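Local atomic coordinates of aldose-aldose oxidoreductase (Caulobacter crescentus, PDB entry 5A04), a protein that probably oxidises one aldose sugar while reducing another, using a tightly held nicotinamide cofactor of the NADP type as the hydride carrier. Residues V203-V208 / F227-P232. Residues are numbered along the deposited sequence; the frame is centred on the assembly and turned at random.
Sequences VAVNAV and FQLLFP
The carboxamides of Asn206 and Gln228 lie nearly coplanar, their planes 21° apart. Asn206 ND2 gives a nearly straight hydrogen bond to Gln228 OE1 (3.0 Å), which lies in the amide plane of Asn206. The other polar atoms of the pair have partners too: Asn206 OD1 bonds to Thr336 OG1, and Gln228 NE2 to Asn238 OD1 and to the backbone O of Asn226 of the second subunit. Asn206 packs on Val208 of that subunit and Gln228 on its Phe227. Asn206 CG stands anti to its own carbonyl carbon (chi1 -81°), keeping the amide above its own strand, and the extended Gln228 chain brings OE1 across to ND2. Were Asn206 replaced by an alanine, Gln228 OE1 would probably lose this donor, Thr336 its amide partner, and the Gln228 amide would be freer to turn.

Beneath, 204-208 and 227-230 run antiparallel as neighbours in the large mixed sheet of the C-terminal domain. Asn206 and Gln228 form a hydrogen-bonded pair, with Gln228 N to Asn206 O at 2.8 Å. Near the strand end, Val203 N reaches Leu230 O at 2.8 Å, while Ala204 N makes a weak bond to the same oxygen, a classic beta bulge. There Val203 CG1 packs on Pro232 CG (3.7 Å).

On the opposite face, Val205 CG2 and Leu229 CD2 lie side by side at 3.8 Å, and Ala207 CB meets Phe227 CB at 4.0 Å. With CG set between backbone N and carbonyl carbon (chi1 50°), the Phe227 ring leads away from 203-208 towards Leu183 and Leu191 of helix 182-198; Ile327 of helix 314-333 touches Val205, Ala207 and Phe227. The helix-facing side is thus apolar, while the Asn206 face mixes buried amides with Ala204 and Leu230, consistent with a sheet-mediated dimer.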
loop_
_atom_site.group_PDB
_atom_site.type_symbol
_atom_site.label_atom_id
_atom_site.label_comp_id
_atom_site.label_asym_id
_atom_site.label_seq_id
_atom_site.Cartn_x
_atom_site.Cartn_y
_atom_site.Cartn_z
ATOM N N VAL A 203 -8.420 -16.184 0.736
ATOM C CA VAL A 203 -8.089 -17.594 0.528
ATOM C C VAL A 203 -6.584 -17.817 0.511
ATOM O O VAL A 203 -6.123 -18.958 0.482
ATOM C CB VAL A 203 -8.695 -18.140 -0.777
ATOM C CG1 VAL A 203 -10.209 -18.268 -0.635
ATOM C CG2 VAL A 203 -8.311 -17.266 -1.962
ATOM N N ALA A 204 -5.810 -16.736 0.525
ATOM C CA ALA A 204 -4.359 -16.880 0.567
ATOM C C ALA A 204 -3.745 -15.651 1.202
ATOM O O ALA A 204 -4.269 -14.543 1.050
ATOM C CB ALA A 204 -3.790 -17.107 -0.836
ATOM N N VAL A 205 -2.642 -15.862 1.912
ATOM C CA VAL A 205 -2.012 -14.827 2.716
ATOM C C VAL A 205 -0.493 -14.889 2.585
ATOM O O VAL A 205 0.092 -15.966 2.737
ATOM C CB VAL A 205 -2.374 -14.999 4.209
ATOM C CG1 VAL A 205 -1.663 -13.948 5.055
ATOM C CG2 VAL A 205 -3.887 -14.948 4.406
ATOM N N ASN A 206 0.130 -13.746 2.299
ATOM C CA ASN A 206 1.585 -13.552 2.432
ATOM C C ASN A 206 1.853 -12.564 3.542
ATOM O O ASN A 206 1.014 -11.706 3.811
ATOM C CB ASN A 206 2.225 -12.973 1.155
ATOM C CG ASN A 206 2.505 -14.003 0.096
ATOM O OD1 ASN A 206 2.667 -15.193 0.382
ATOM N ND2 ASN A 206 2.596 -13.542 -1.152
ATOM N N ALA A 207 3.039 -12.623 4.134
ATOM C CA ALA A 207 3.426 -11.602 5.101
ATOM C C ALA A 207 4.936 -11.489 5.239
ATOM O O ALA A 207 5.667 -12.461 5.049
ATOM C CB ALA A 207 2.796 -11.892 6.471
ATOM N N VAL A 208 5.379 -10.283 5.580
ATOM C CA VAL A 208 6.769 -10.004 5.921
ATOM C C VAL A 208 6.791 -9.268 7.260
ATOM O O VAL A 208 6.034 -8.308 7.453
ATOM C CB VAL A 208 7.474 -9.153 4.826
ATOM C CG1 VAL A 208 7.610 -9.945 3.539
ATOM C CG2 VAL A 208 6.719 -7.892 4.555
ATOM N N PHE A 227 1.128 -7.492 5.130
ATOM C CA PHE A 227 0.574 -8.720 4.584
ATOM C C PHE A 227 -0.205 -8.483 3.309
ATOM O O PHE A 227 -0.651 -7.364 3.013
ATOM C CB PHE A 227 -0.293 -9.449 5.633
ATOM C CG PHE A 227 -1.334 -8.585 6.309
ATOM C CD1 PHE A 227 -0.994 -7.756 7.380
ATOM C CD2 PHE A 227 -2.665 -8.649 5.908
ATOM C CE1 PHE A 227 -1.980 -6.964 8.019
ATOM C CE2 PHE A 227 -3.645 -7.878 6.548
ATOM C CZ PHE A 227 -3.299 -7.037 7.597
ATOM N N GLN A 228 -0.299 -9.548 2.517
ATOM C CA GLN A 228 -1.056 -9.539 1.276
ATOM C C GLN A 228 -2.190 -10.531 1.414
ATOM O O GLN A 228 -1.988 -11.604 1.980
ATOM C CB GLN A 228 -0.186 -9.952 0.090
ATOM C CG GLN A 228 1.069 -9.127 -0.076
ATOM C CD GLN A 228 1.782 -9.478 -1.355
ATOM O OE1 GLN A 228 2.333 -10.579 -1.488
ATOM N NE2 GLN A 228 1.767 -8.550 -2.324
ATOM N N LEU A 229 -3.358 -10.177 0.888
ATOM C CA LEU A 229 -4.508 -11.076 0.863
ATOM C C LEU A 229 -4.997 -11.270 -0.558
ATOM O O LEU A 229 -5.060 -10.316 -1.338
ATOM C CB LEU A 229 -5.658 -10.521 1.719
ATOM C CG LEU A 229 -5.341 -10.129 3.164
ATOM C CD1 LEU A 229 -6.534 -9.427 3.804
ATOM C CD2 LEU A 229 -4.945 -11.346 3.981
ATOM N N LEU A 230 -5.365 -12.506 -0.885
ATOM C CA LEU A 230 -6.072 -12.785 -2.134
ATOM C C LEU A 230 -7.466 -13.292 -1.795
ATOM O O LEU A 230 -7.618 -14.081 -0.862
ATOM C CB LEU A 230 -5.310 -13.821 -2.966
ATOM C CG LEU A 230 -5.939 -14.274 -4.285
ATOM C CD1 LEU A 230 -5.988 -13.145 -5.316
ATOM C CD2 LEU A 230 -5.149 -15.472 -4.836
ATOM N N PHE A 231 -8.472 -12.834 -2.539
ATOM C CA PHE A 231 -9.864 -13.213 -2.290
ATOM C C PHE A 231 -10.417 -14.057 -3.454
ATOM O O PHE A 231 -9.874 -14.006 -4.558
ATOM C CB PHE A 231 -10.719 -11.956 -2.091
ATOM C CG PHE A 231 -10.337 -11.141 -0.875
ATOM C CD1 PHE A 231 -9.371 -10.154 -0.957
ATOM C CD2 PHE A 231 -10.954 -11.368 0.342
ATOM C CE1 PHE A 231 -9.028 -9.399 0.173
ATOM C CE2 PHE A 231 -10.621 -10.627 1.475
ATOM C CZ PHE A 231 -9.654 -9.637 1.385
ATOM N N PRO A 232 -11.507 -14.816 -3.221
ATOM C CA PRO A 232 -12.024 -15.699 -4.286
ATOM C C PRO A 232 -12.369 -14.986 -5.591
ATOM O O PRO A 232 -12.191 -15.560 -6.666
ATOM C CB PRO A 232 -13.286 -16.301 -3.651
ATOM C CG PRO A 232 -12.962 -16.331 -2.189
ATOM C CD PRO A 232 -12.222 -15.031 -1.949
#